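Local coordinates for p800 reaction center core protein (Heliobacterium modesticaldum, PDB 5V8K) that forms the symmetric, homodimeric membrane core of a photosynthetic reaction center, holding bacteriochlorophyll g pigments and a [4Fe-4S] cluster for light-driven electron transfer, at residues N1-Q5 / K198-A202; A33-S37 / H86-A90; H338-D343 / F353-I359. All blocks are in the same frame, centred on the assembly; numbering follows the deposited sequence.

Interaction 1: residues N1-Q5 / K198-A202; sequences NPRAQ and KDWEA. With GBF (Bacteriochlorophyll g), chain F.
A tryptophan in the first turn of a helix can pack beside a pigment while its indole nitrogen donates to a distant segment. Here the N-terminal residues make a short 3-10 turn, with Ala4 N bonded to Asn1 O and Gln5 N to Pro2 O, set against the start of helix 200-224; Pro2 lies nearest Trp200 (CA to CA 8.6 Å) and Gln5 nearest Glu201 (8.9 Å). Asp199, chi1 t, is the N-cap: its OD1 accepts from Glu201 N at 3.0 Å. Trp200 takes chi1 p with chi2 near -95°, which carries the indole toward residues 1-5. Gln5, m then t, brings its amide to the ring edge, where Trp200 NE1 donates to Gln5 OE1 at 2.7 Å (148°). Pro2 packs obliquely on the ring, Pro2 CB to Trp200 CZ2 4.2 Å, and Pro2 CG lies 3.5 Å from CBC of bacteriochlorophyll g, whose CAC sits over one indole face. Glu201 (t, t) and Asp199 both form salt bridges with Arg288 of helix 258-291. One neutral hydrogen bond thus joins the segments beside a bacteriochlorophyll pocket, while the acidic groups turn to Arg288 and, for Glu201, also to His281 and His284.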
loop_
_atom_site.group_PDB
_atom_site.type_symbol
_atom_site.label_atom_id
_atom_site.label_comp_id
_atom_site.label_asym_id
_atom_site.label_seq_id
_atom_site.Cartn_x
_atom_site.Cartn_y
_atom_site.Cartn_z
ATOM N N ASN A 1 -38.428 -3.168 17.992
ATOM C CA ASN A 1 -38.236 -1.725 17.984
ATOM C C ASN A 1 -36.856 -1.442 17.421
ATOM O O ASN A 1 -35.976 -0.925 18.110
ATOM C CB ASN A 1 -38.381 -1.128 19.378
ATOM C CG ASN A 1 -38.350 0.386 19.353
ATOM O OD1 ASN A 1 -38.626 1.006 18.321
ATOM N ND2 ASN A 1 -37.989 0.989 20.477
ATOM N N PRO A 2 -36.695 -1.774 16.144
ATOM C CA PRO A 2 -35.369 -1.720 15.516
ATOM C C PRO A 2 -34.666 -0.389 15.660
ATOM O O PRO A 2 -33.431 -0.362 15.718
ATOM C CB PRO A 2 -35.676 -2.009 14.048
ATOM C CG PRO A 2 -37.046 -2.471 13.997
ATOM C CD PRO A 2 -37.765 -2.043 15.183
ATOM N N ARG A 3 -35.405 0.720 15.688
ATOM C CA ARG A 3 -34.766 2.027 15.756
ATOM C C ARG A 3 -33.964 2.173 17.032
ATOM O O ARG A 3 -33.001 2.942 17.068
ATOM C CB ARG A 3 -35.799 3.152 15.646
ATOM C CG ARG A 3 -36.326 3.358 14.215
ATOM C CD ARG A 3 -37.297 4.525 14.096
ATOM N NE ARG A 3 -36.829 5.700 14.833
ATOM C CZ ARG A 3 -37.145 6.961 14.539
ATOM N NH1 ARG A 3 -36.665 7.947 15.292
ATOM N NH2 ARG A 3 -37.921 7.244 13.494
ATOM N N ALA A 4 -34.341 1.449 18.085
ATOM C CA ALA A 4 -33.595 1.466 19.325
ATOM C C ALA A 4 -32.443 0.469 19.327
ATOM O O ALA A 4 -31.651 0.461 20.268
ATOM C CB ALA A 4 -34.534 1.176 20.496
ATOM N N GLN A 5 -32.317 -0.360 18.299
ATOM C CA GLN A 5 -31.413 -1.495 18.356
ATOM C C GLN A 5 -30.334 -1.420 17.297
ATOM O O GLN A 5 -29.688 -2.427 17.022
ATOM C CB GLN A 5 -32.195 -2.799 18.227
ATOM C CG GLN A 5 -33.386 -2.888 19.188
ATOM C CD GLN A 5 -34.308 -4.028 18.844
ATOM O OE1 GLN A 5 -34.644 -4.244 17.682
ATOM N NE2 GLN A 5 -34.718 -4.765 19.841
ATOM N N LYS A 198 -37.609 -14.040 19.707
ATOM C CA LYS A 198 -37.486 -12.793 20.459
ATOM C C LYS A 198 -36.864 -11.680 19.627
ATOM O O LYS A 198 -37.275 -10.519 19.746
ATOM C CB LYS A 198 -36.637 -12.995 21.723
ATOM C CG LYS A 198 -37.315 -13.708 22.893
ATOM C CD LYS A 198 -36.287 -14.055 23.996
ATOM C CE LYS A 198 -36.944 -14.682 25.234
ATOM N NZ LYS A 198 -36.081 -15.701 25.910
ATOM N N ASP A 199 -35.858 -11.991 18.806
ATOM C CA ASP A 199 -34.977 -10.956 18.279
ATOM C C ASP A 199 -34.687 -11.191 16.803
ATOM O O ASP A 199 -34.080 -12.205 16.433
ATOM C CB ASP A 199 -33.672 -10.893 19.090
ATOM C CG ASP A 199 -33.036 -9.504 19.074
ATOM O OD1 ASP A 199 -32.632 -9.047 17.976
ATOM O OD2 ASP A 199 -32.944 -8.871 20.157
ATOM N N TRP A 200 -35.103 -10.227 15.973
ATOM C CA TRP A 200 -34.837 -10.262 14.537
ATOM C C TRP A 200 -33.336 -10.284 14.238
ATOM O O TRP A 200 -32.912 -10.851 13.229
ATOM C CB TRP A 200 -35.500 -9.056 13.854
ATOM C CG TRP A 200 -35.023 -7.748 14.379
ATOM C CD1 TRP A 200 -35.611 -6.991 15.347
ATOM C CD2 TRP A 200 -33.844 -7.039 13.984
ATOM N NE1 TRP A 200 -34.873 -5.859 15.582
ATOM C CE2 TRP A 200 -33.775 -5.870 14.769
ATOM C CE3 TRP A 200 -32.832 -7.285 13.055
ATOM C CZ2 TRP A 200 -32.748 -4.945 14.643
ATOM C CZ3 TRP A 200 -31.789 -6.362 12.935
ATOM C CH2 TRP A 200 -31.752 -5.214 13.729
ATOM N N GLU A 201 -32.515 -9.661 15.074
ATOM C CA GLU A 201 -31.097 -9.661 14.750
ATOM C C GLU A 201 -30.481 -11.043 14.957
ATOM O O GLU A 201 -29.531 -11.401 14.261
ATOM C CB GLU A 201 -30.350 -8.589 15.548
ATOM C CG GLU A 201 -28.969 -8.278 14.965
ATOM C CD GLU A 201 -28.285 -7.041 15.524
ATOM O OE1 GLU A 201 -28.608 -6.622 16.664
ATOM O OE2 GLU A 201 -27.391 -6.495 14.819
ATOM N N ALA A 202 -31.026 -11.860 15.856
ATOM C CA ALA A 202 -30.475 -13.203 16.007
ATOM C C ALA A 202 -30.771 -14.041 14.774
ATOM O O ALA A 202 -29.877 -14.712 14.245
ATOM C CB ALA A 202 -31.006 -13.885 17.266
HETATM MG MG GBF F . -34.309 -7.836 5.775
HETATM C CHA GBF F . -33.333 -11.220 5.483
HETATM C CHB GBF F . -33.644 -7.456 2.571
HETATM C CHC GBF F . -34.109 -4.487 6.548
HETATM C CHD GBF F . -34.852 -8.497 9.217
HETATM N NA GBF F . -33.686 -9.061 4.319
HETATM C C1A GBF F . -33.257 -10.339 4.266
HETATM C C2A GBF F . -33.232 -11.011 2.895
HETATM C C3A GBF F . -33.297 -9.774 1.995
HETATM C C4A GBF F . -33.551 -8.704 3.032
HETATM C CMA GBF F . -31.995 -9.541 1.221
HETATM C CAA GBF F . -34.298 -12.032 2.485
HETATM C CBA GBF F . -35.722 -11.497 2.646
HETATM C CGA GBF F . -36.671 -12.623 3.002
HETATM O O1A GBF F . -37.289 -13.233 2.133
HETATM O O2A GBF F . -37.091 -12.749 4.376
HETATM N NB GBF F . -33.897 -6.185 4.692
HETATM C C1B GBF F . -33.724 -6.210 3.358
HETATM C C2B GBF F . -33.510 -4.934 2.917
HETATM C C3B GBF F . -33.619 -4.123 4.022
HETATM C C4B GBF F . -33.914 -4.930 5.137
HETATM C CMB GBF F . -33.239 -4.497 1.493
HETATM C CAB GBF F . -33.434 -2.684 3.834
HETATM C CBB GBF F . -33.183 -1.780 4.740
HETATM N NC GBF F . -34.389 -6.754 7.513
HETATM C C1C GBF F . -34.413 -5.432 7.633
HETATM C C2C GBF F . -34.710 -4.682 8.878
HETATM C C3C GBF F . -34.965 -5.973 9.528
HETATM C C4C GBF F . -34.749 -7.109 8.752
HETATM C CMC GBF F . -33.426 -4.022 9.400
HETATM C CAC GBF F . -35.410 -6.093 10.944
HETATM C CBC GBF F . -35.669 -4.896 11.834
HETATM N ND GBF F . -34.149 -9.357 7.098
HETATM C C1D GBF F . -34.405 -9.618 8.377
HETATM C C2D GBF F . -34.207 -11.107 8.997
HETATM C C3D GBF F . -33.803 -11.552 7.737
HETATM C C4D GBF F . -33.755 -10.611 6.663
HETATM C CMD GBF F . -34.376 -11.759 10.347
HETATM C CAD GBF F . -33.269 -12.818 7.188
HETATM O OBD GBF F . -33.188 -14.012 7.628
HETATM C CBD GBF F . -33.213 -12.679 5.706
HETATM C CGD GBF F . -31.915 -13.207 5.169
HETATM O O1D GBF F . -31.804 -14.257 4.587
HETATM O O2D GBF F . -30.719 -12.456 5.357
HETATM C CED GBF F . -29.473 -13.080 5.081
HETATM C C1 GBF F . -37.980 -13.794 4.790
HETATM C C2 GBF F . -38.657 -13.315 6.035
HETATM C C3 GBF F . -37.998 -13.122 7.175
HETATM C C4 GBF F . -36.523 -13.433 7.291
HETATM C C5 GBF F . -38.756 -12.610 8.384
#

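Interaction 2: residues A33-S37 / H86-A90; sequences AAMVS and HLLAA. With GBF (Bacteriochlorophyll g), chain J.
Axial ligation of a chlorophyll magnesium by a helix-borne histidine is a recurring device of photosynthetic antennae, and this helix pair contributes to such a pocket for bacteriochlorophyll g. His86 NE2 binds the pigment's MG at 2.5 Å. Both segments are helical; their axes approach to 7.7 Å and run roughly antiparallel (151°, signed crossing -151°), with CA atoms closest at Ala33–His86 (5.2 Å) and Ser37–Leu87 (5.4 Å). Alanines allow this closeness: Ala33 CB touches His86 O at 3.4 Å, and Ala34 CB meets Ala90 CB at 3.8 Å. His86 (chi1 m, chi2 81°) is held by ND1 bonding to Val82 O, and Val36 (chi1 t) places CG1 over the imidazole face, a CH-pi contact 4.0 Å from the centroid. Val36 CG2 also reaches C2D of the pigment at 3.4 Å. Ser37 (chi1 p) turns OG back to Ala34 O, 3.0 Å. The contact joins the C-terminal part of helix 18-39 to the middle of helix 77-97, and helices 58-67 and 113-137 supply further residues of the pocket.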
loop_
_atom_site.group_PDB
_atom_site.type_symbol
_atom_site.label_atom_id
_atom_site.label_comp_id
_atom_site.label_asym_id
_atom_site.label_seq_id
_atom_site.Cartn_x
_atom_site.Cartn_y
_atom_site.Cartn_z
ATOM N N ALA A 33 -34.808 -8.511 -9.795
ATOM C CA ALA A 33 -35.340 -8.583 -11.148
ATOM C C ALA A 33 -34.754 -7.480 -12.031
ATOM O O ALA A 33 -34.493 -7.701 -13.218
ATOM C CB ALA A 33 -36.871 -8.513 -11.123
ATOM N N ALA A 34 -34.528 -6.290 -11.475
ATOM C CA ALA A 34 -34.069 -5.176 -12.302
ATOM C C ALA A 34 -32.636 -5.386 -12.796
ATOM O O ALA A 34 -32.299 -5.022 -13.936
ATOM C CB ALA A 34 -34.157 -3.871 -11.514
ATOM N N MET A 35 -31.772 -5.946 -11.946
ATOM C CA MET A 35 -30.402 -6.205 -12.366
ATOM C C MET A 35 -30.367 -7.182 -13.527
ATOM O O MET A 35 -29.582 -7.005 -14.459
ATOM C CB MET A 35 -29.582 -6.747 -11.201
ATOM C CG MET A 35 -28.119 -7.087 -11.557
ATOM S SD MET A 35 -27.215 -7.335 -10.034
ATOM C CE MET A 35 -25.847 -8.435 -10.548
ATOM N N VAL A 36 -31.192 -8.229 -13.466
ATOM C CA VAL A 36 -31.295 -9.186 -14.563
ATOM C C VAL A 36 -31.706 -8.482 -15.853
ATOM O O VAL A 36 -31.133 -8.733 -16.916
ATOM C CB VAL A 36 -32.282 -10.313 -14.201
ATOM C CG1 VAL A 36 -32.531 -11.214 -15.367
ATOM C CG2 VAL A 36 -31.702 -11.156 -13.106
ATOM N N SER A 37 -32.717 -7.603 -15.786
ATOM C CA SER A 37 -33.184 -6.934 -16.998
ATOM C C SER A 37 -32.130 -5.978 -17.535
ATOM O O SER A 37 -31.913 -5.917 -18.748
ATOM C CB SER A 37 -34.499 -6.184 -16.753
ATOM O OG SER A 37 -34.291 -4.925 -16.125
ATOM N N HIS A 86 -38.497 -9.287 -16.896
ATOM C CA HIS A 86 -37.952 -9.027 -15.567
ATOM C C HIS A 86 -38.051 -7.563 -15.197
ATOM O O HIS A 86 -38.164 -7.238 -14.006
ATOM C CB HIS A 86 -36.502 -9.493 -15.470
ATOM C CG HIS A 86 -36.398 -10.962 -15.339
ATOM N ND1 HIS A 86 -36.487 -11.815 -16.420
ATOM C CD2 HIS A 86 -36.323 -11.742 -14.246
ATOM C CE1 HIS A 86 -36.406 -13.059 -15.992
ATOM N NE2 HIS A 86 -36.308 -13.040 -14.681
ATOM N N LEU A 87 -37.978 -6.676 -16.190
ATOM C CA LEU A 87 -38.196 -5.260 -15.939
ATOM C C LEU A 87 -39.634 -5.014 -15.505
ATOM O O LEU A 87 -39.885 -4.280 -14.543
ATOM C CB LEU A 87 -37.873 -4.438 -17.182
ATOM C CG LEU A 87 -38.074 -2.934 -17.008
ATOM C CD1 LEU A 87 -37.143 -2.350 -15.967
ATOM C CD2 LEU A 87 -37.834 -2.249 -18.309
ATOM N N LEU A 88 -40.594 -5.603 -16.228
ATOM C CA LEU A 88 -41.988 -5.536 -15.818
ATOM C C LEU A 88 -42.144 -5.961 -14.367
ATOM O O LEU A 88 -42.775 -5.261 -13.566
ATOM C CB LEU A 88 -42.853 -6.425 -16.729
ATOM C CG LEU A 88 -44.353 -6.394 -16.396
ATOM C CD1 LEU A 88 -44.873 -4.985 -16.499
ATOM C CD2 LEU A 88 -45.188 -7.306 -17.303
ATOM N N ALA A 89 -41.562 -7.117 -14.014
ATOM C CA ALA A 89 -41.610 -7.609 -12.636
ATOM C C ALA A 89 -40.996 -6.605 -11.666
ATOM O O ALA A 89 -41.555 -6.340 -10.598
ATOM C CB ALA A 89 -40.887 -8.953 -12.549
ATOM N N ALA A 90 -39.865 -6.009 -12.038
ATOM C CA ALA A 90 -39.230 -5.028 -11.163
ATOM C C ALA A 90 -40.144 -3.831 -10.914
ATOM O O ALA A 90 -40.259 -3.351 -9.777
ATOM C CB ALA A 90 -37.904 -4.561 -11.760
HETATM MG MG GBF J . -36.378 -15.091 -13.342
HETATM C CHA GBF J . -33.154 -16.068 -14.320
HETATM C CHB GBF J . -37.649 -17.205 -15.577
HETATM C CHC GBF J . -39.408 -14.344 -11.921
HETATM C CHD GBF J . -34.800 -13.327 -10.635
HETATM N NA GBF J . -35.597 -16.219 -14.761
HETATM C C1A GBF J . -34.346 -16.558 -15.096
HETATM C C2A GBF J . -34.157 -17.706 -16.047
HETATM C C3A GBF J . -35.544 -17.721 -16.670
HETATM C C4A GBF J . -36.314 -17.005 -15.590
HETATM C CMA GBF J . -35.649 -16.962 -18.010
HETATM C CAA GBF J . -33.761 -19.088 -15.512
HETATM C CBA GBF J . -34.643 -19.561 -14.373
HETATM C CGA GBF J . -34.320 -18.896 -13.067
HETATM O O1A GBF J . -33.178 -18.849 -12.628
HETATM O O2A GBF J . -35.412 -18.768 -12.144
HETATM N NB GBF J . -38.271 -15.773 -13.659
HETATM C C1B GBF J . -38.635 -16.590 -14.665
HETATM C C2B GBF J . -39.994 -16.836 -14.581
HETATM C C3B GBF J . -40.484 -16.029 -13.568
HETATM C C4B GBF J . -39.370 -15.313 -13.051
HETATM C CMB GBF J . -40.789 -17.790 -15.438
HETATM C CAB GBF J . -41.926 -16.055 -13.227
HETATM C CBB GBF J . -42.601 -15.290 -12.413
HETATM N NC GBF J . -36.952 -14.091 -11.648
HETATM C C1C GBF J . -38.198 -13.824 -11.268
HETATM C C2C GBF J . -38.595 -12.962 -10.126
HETATM C C3C GBF J . -37.166 -12.761 -9.844
HETATM C C4C GBF J . -36.274 -13.404 -10.704
HETATM C CMC GBF J . -39.315 -11.714 -10.636
HETATM C CAC GBF J . -36.669 -11.913 -8.724
HETATM C CBC GBF J . -37.587 -11.204 -7.744
HETATM N ND GBF J . -34.545 -14.729 -12.582
HETATM C C1D GBF J . -33.957 -14.064 -11.593
HETATM C C2D GBF J . -32.352 -14.046 -11.420
HETATM C C3D GBF J . -32.245 -14.865 -12.546
HETATM C C4D GBF J . -33.437 -15.256 -13.213
HETATM C CMD GBF J . -31.378 -13.450 -10.458
HETATM C CAD GBF J . -31.125 -15.463 -13.314
HETATM O OBD GBF J . -29.868 -15.491 -13.165
HETATM C CBD GBF J . -31.687 -16.162 -14.529
HETATM C CGD GBF J . -31.161 -15.589 -15.802
HETATM O O1D GBF J . -31.127 -14.410 -16.111
HETATM O O2D GBF J . -30.632 -16.482 -16.767
HETATM C CED GBF J . -30.052 -15.767 -17.852
HETATM C C1 GBF J . -35.288 -17.891 -11.043
HETATM C C2 GBF J . -36.652 -17.378 -10.622
HETATM C C3 GBF J . -37.532 -18.168 -10.010
HETATM C C4 GBF J . -37.144 -19.580 -9.750
HETATM C C5 GBF J . -38.898 -17.640 -9.618
HETATM C C6 GBF J . -40.015 -18.491 -10.222
HETATM C C7 GBF J . -41.375 -17.889 -9.906
HETATM C C8 GBF J . -42.433 -18.632 -9.526
HETATM C C9 GBF J . -43.764 -17.981 -9.216
HETATM C C10 GBF J . -42.336 -20.120 -9.372
#

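Interaction 3: residues H338-D343 / F353-I359; sequences HNTIAD and FAHMTYI. With GBF (Bacteriochlorophyll g), chain X.
The shortest polar link across the segments is a very short hydrogen bond, His338 NE2 to Thr357 O at 2.4 Å and 174°, made by the same imidazole whose ND1 binds the MG of bacteriochlorophyll g at 2.5 Å. This is an axial-histidine chlorophyll site near the C-terminal end of helix 311-344, within the PsaA/PsaB-like part of the chain, closed by the irregular, largely extended loop 353-359 folding back on that helix. With chi1 t and chi2 106°, His338 turns ND1 to the magnesium and NE2 to the loop. The next residue, Asn339 (chi1 m, chi2 -9°), reads the loop backbone through both ends of its amide: Ile359 N donates to Asn339 OD1 at 2.9 Å, and Asn339 ND2 donates to Ile359 O at 3.2 Å. Tyr358, with chi1 at -141°, swings its phenol back so that OH donates to Asp343 OD2 at 2.9 Å. Beyond the segments, Asn339 ND2 also bonds Gly465 O, Tyr358 OH bonds Trp463 NE1, and Asp343 bonds Ser466 and Ala471. The loop grips the pigment too, Thr357 N donating to its O1D at 2.9 Å.

CA atoms come closest at Asn339–Tyr358 (5.6 Å) and Ala342–Met356 (5.5 Å). Met356 (m, t, p) drapes along the helix, its CB 3.8 Å from Ala342 CB and its SD 3.5 Å from Ile341 CG2. Ile341 CG2 also meets Phe353 CD1 at 3.5 Å, next to Gln523 of the second subunit. The imidazole itself is sandwiched between two CH-pi contacts on opposite faces: Met356 CE lies 3.7 Å and Ile359 CD1 3.9 Å from the centroid of the His338 ring.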
loop_
_atom_site.group_PDB
_atom_site.type_symbol
_atom_site.label_atom_id
_atom_site.label_comp_id
_atom_site.label_asym_id
_atom_site.label_seq_id
_atom_site.Cartn_x
_atom_site.Cartn_y
_atom_site.Cartn_z
ATOM N N HIS A 338 11.516 -19.662 1.973
ATOM C CA HIS A 338 12.766 -20.366 1.708
ATOM C C HIS A 338 12.848 -20.730 0.232
ATOM O O HIS A 338 13.819 -20.401 -0.446
ATOM C CB HIS A 338 12.890 -21.625 2.558
ATOM C CG HIS A 338 13.865 -22.628 2.007
ATOM N ND1 HIS A 338 15.104 -22.853 2.558
ATOM C CD2 HIS A 338 13.783 -23.464 0.947
ATOM C CE1 HIS A 338 15.736 -23.786 1.874
ATOM N NE2 HIS A 338 14.955 -24.168 0.884
ATOM N N ASN A 339 11.804 -21.381 -0.279
ATOM C CA ASN A 339 11.735 -21.729 -1.696
ATOM C C ASN A 339 11.852 -20.518 -2.615
ATOM O O ASN A 339 12.412 -20.633 -3.711
ATOM C CB ASN A 339 10.436 -22.453 -1.982
ATOM C CG ASN A 339 10.461 -23.855 -1.520
ATOM O OD1 ASN A 339 11.509 -24.345 -1.122
ATOM N ND2 ASN A 339 9.305 -24.529 -1.556
ATOM N N THR A 340 11.314 -19.371 -2.199
ATOM C CA THR A 340 11.407 -18.154 -3.003
ATOM C C THR A 340 12.852 -17.707 -3.116
ATOM O O THR A 340 13.326 -17.369 -4.206
ATOM C CB THR A 340 10.558 -17.034 -2.376
ATOM O OG1 THR A 340 9.175 -17.366 -2.445
ATOM C CG2 THR A 340 10.727 -15.681 -3.066
ATOM N N ILE A 341 13.554 -17.687 -1.974
ATOM C CA ILE A 341 14.965 -17.308 -1.927
ATOM C C ILE A 341 15.784 -18.244 -2.801
ATOM O O ILE A 341 16.689 -17.810 -3.509
ATOM C CB ILE A 341 15.462 -17.293 -0.470
ATOM C CG1 ILE A 341 14.883 -16.072 0.235
ATOM C CG2 ILE A 341 16.985 -17.257 -0.364
ATOM C CD1 ILE A 341 15.150 -16.120 1.729
ATOM N N ALA A 342 15.469 -19.542 -2.756
ATOM C CA ALA A 342 16.104 -20.545 -3.603
ATOM C C ALA A 342 15.851 -20.288 -5.104
ATOM O O ALA A 342 16.787 -20.310 -5.904
ATOM C CB ALA A 342 15.602 -21.940 -3.185
ATOM N N ASP A 343 14.586 -20.065 -5.501
ATOM C CA ASP A 343 14.256 -19.755 -6.895
ATOM C C ASP A 343 14.935 -18.466 -7.362
ATOM O O ASP A 343 15.384 -18.373 -8.503
ATOM C CB ASP A 343 12.733 -19.639 -7.062
ATOM C CG ASP A 343 12.033 -20.976 -7.202
ATOM O OD1 ASP A 343 12.621 -21.897 -7.817
ATOM O OD2 ASP A 343 10.890 -21.112 -6.672
ATOM N N PHE A 353 23.306 -17.720 -0.616
ATOM C CA PHE A 353 22.071 -18.280 -1.138
ATOM C C PHE A 353 22.274 -19.307 -2.238
ATOM O O PHE A 353 21.301 -19.703 -2.876
ATOM C CB PHE A 353 21.191 -17.162 -1.659
ATOM C CG PHE A 353 20.920 -16.085 -0.659
ATOM C CD1 PHE A 353 20.206 -16.359 0.499
ATOM C CD2 PHE A 353 21.359 -14.793 -0.886
ATOM C CE1 PHE A 353 19.931 -15.359 1.401
ATOM C CE2 PHE A 353 21.102 -13.799 0.019
ATOM C CZ PHE A 353 20.366 -14.071 1.155
ATOM N N ALA A 354 23.484 -19.765 -2.471
ATOM C CA ALA A 354 23.720 -20.689 -3.565
ATOM C C ALA A 354 23.394 -22.127 -3.180
ATOM O O ALA A 354 23.573 -22.549 -2.034
ATOM C CB ALA A 354 25.172 -20.613 -4.021
ATOM N N HIS A 355 22.883 -22.870 -4.156
ATOM C CA HIS A 355 22.626 -24.299 -4.005
ATOM C C HIS A 355 21.743 -24.599 -2.792
ATOM O O HIS A 355 22.049 -25.444 -1.960
ATOM C CB HIS A 355 23.956 -25.037 -3.951
ATOM C CG HIS A 355 24.826 -24.728 -5.131
ATOM N ND1 HIS A 355 26.061 -24.124 -5.015
ATOM C CD2 HIS A 355 24.607 -24.889 -6.457
ATOM C CE1 HIS A 355 26.575 -23.949 -6.220
ATOM N NE2 HIS A 355 25.715 -24.409 -7.111
ATOM N N MET A 356 20.626 -23.881 -2.691
ATOM C CA MET A 356 19.642 -24.226 -1.687
ATOM C C MET A 356 18.804 -25.414 -2.157
ATOM O O MET A 356 18.616 -25.644 -3.352
ATOM C CB MET A 356 18.792 -23.019 -1.398
ATOM C CG MET A 356 19.600 -21.854 -0.815
ATOM S SD MET A 356 18.560 -20.400 -0.689
ATOM C CE MET A 356 17.261 -21.012 0.381
ATOM N N THR A 357 18.367 -26.223 -1.205
ATOM C CA THR A 357 17.417 -27.287 -1.494
ATOM C C THR A 357 16.002 -26.731 -1.515
ATOM O O THR A 357 15.651 -25.859 -0.717
ATOM C CB THR A 357 17.543 -28.395 -0.442
ATOM O OG1 THR A 357 18.830 -29.006 -0.579
ATOM C CG2 THR A 357 16.503 -29.460 -0.660
ATOM N N TYR A 358 15.197 -27.235 -2.453
ATOM C CA TYR A 358 13.773 -26.928 -2.506
ATOM C C TYR A 358 13.030 -27.754 -1.468
ATOM O O TYR A 358 13.283 -28.958 -1.335
ATOM C CB TYR A 358 13.190 -27.241 -3.879
ATOM C CG TYR A 358 12.168 -26.220 -4.361
ATOM C CD1 TYR A 358 12.581 -24.994 -4.841
ATOM C CD2 TYR A 358 10.805 -26.489 -4.350
ATOM C CE1 TYR A 358 11.680 -24.063 -5.310
ATOM C CE2 TYR A 358 9.887 -25.556 -4.825
ATOM C CZ TYR A 358 10.335 -24.351 -5.296
ATOM O OH TYR A 358 9.453 -23.419 -5.760
ATOM N N ILE A 359 12.155 -27.112 -0.704
ATOM C CA ILE A 359 11.328 -27.840 0.247
ATOM C C ILE A 359 10.137 -28.404 -0.513
ATOM O O ILE A 359 9.358 -27.664 -1.123
ATOM C CB ILE A 359 10.878 -26.946 1.411
ATOM C CG1 ILE A 359 12.102 -26.484 2.199
ATOM C CG2 ILE A 359 9.932 -27.724 2.307
ATOM C CD1 ILE A 359 11.799 -25.440 3.203
HETATM MG MG GBF X . 15.768 -22.474 4.906
HETATM C CHA GBF X . 18.707 -24.146 4.012
HETATM C CHB GBF X . 14.484 -25.372 5.840
HETATM C CHC GBF X . 13.282 -20.582 6.315
HETATM C CHD GBF X . 17.565 -19.423 4.213
HETATM N NA GBF X . 16.482 -24.338 5.008
HETATM C C1A GBF X . 17.597 -24.932 4.597
HETATM C C2A GBF X . 17.773 -26.429 4.695
HETATM C C3A GBF X . 16.326 -26.780 4.994
HETATM C C4A GBF X . 15.734 -25.416 5.302
HETATM C CMA GBF X . 15.648 -27.457 3.789
HETATM C CAA GBF X . 18.740 -27.012 5.772
HETATM C CBA GBF X . 18.567 -26.319 7.109
HETATM C CGA GBF X . 19.495 -26.901 8.160
HETATM O O1A GBF X . 20.305 -27.782 7.885
HETATM O O2A GBF X . 19.478 -26.336 9.508
HETATM N NB GBF X . 14.063 -22.944 5.897
HETATM C C1B GBF X . 13.661 -24.183 6.195
HETATM C C2B GBF X . 12.404 -24.095 6.814
HETATM C C3B GBF X . 12.095 -22.751 6.953
HETATM C C4B GBF X . 13.185 -22.058 6.399
HETATM C CMB GBF X . 11.558 -25.262 7.235
HETATM C CAB GBF X . 10.862 -22.167 7.544
HETATM C CBB GBF X . 9.738 -22.770 7.923
HETATM N NC GBF X . 15.504 -20.465 5.161
HETATM C C1C GBF X . 14.460 -19.880 5.747
HETATM C C2C GBF X . 14.283 -18.418 5.886
HETATM C C3C GBF X . 15.606 -18.250 5.264
HETATM C C4C GBF X . 16.239 -19.391 4.834
HETATM C CMC GBF X . 13.134 -17.996 4.942
HETATM C CAC GBF X . 16.244 -16.930 5.014
HETATM C CBC GBF X . 15.565 -15.656 5.449
HETATM N ND GBF X . 17.601 -21.826 4.399
HETATM C C1D GBF X . 18.227 -20.729 4.003
HETATM C C2D GBF X . 19.662 -20.786 3.267
HETATM C C3D GBF X . 19.650 -22.161 3.393
HETATM C C4D GBF X . 18.537 -22.773 4.018
HETATM C CMD GBF X . 20.649 -19.815 2.688
HETATM C CAD GBF X . 20.692 -23.203 3.194
HETATM O OBD GBF X . 21.710 -23.251 2.429
HETATM C CBD GBF X . 20.077 -24.506 3.550
HETATM C CGD GBF X . 20.012 -25.464 2.405
HETATM O O1D GBF X . 19.203 -25.385 1.488
HETATM O O2D GBF X . 20.916 -26.567 2.384
HETATM C CED GBF X . 21.070 -27.260 1.152
#

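How the interactions relate
Traced from the N terminus, interaction 1 opens first and closes last of the early pair: the loop before helix 18-39 meets the start of helix 200-224, enclosing a mostly helical loop of 192 residues. Interaction 2 is nested within it, joining helix 18-39 to helix 77-97 across only 48 residues. The chain then passes helix 258-291 before interaction 3 closes a short loop at the end of helix 311-344, in series with the others. The first two centres are about 31 Å apart, whereas that of interaction 3 lies about 56 Å from each, across the chain's centre. In this chain, each contact borders a different bacteriochlorophyll, and in interactions 2 and 3 a histidine binds its magnesium.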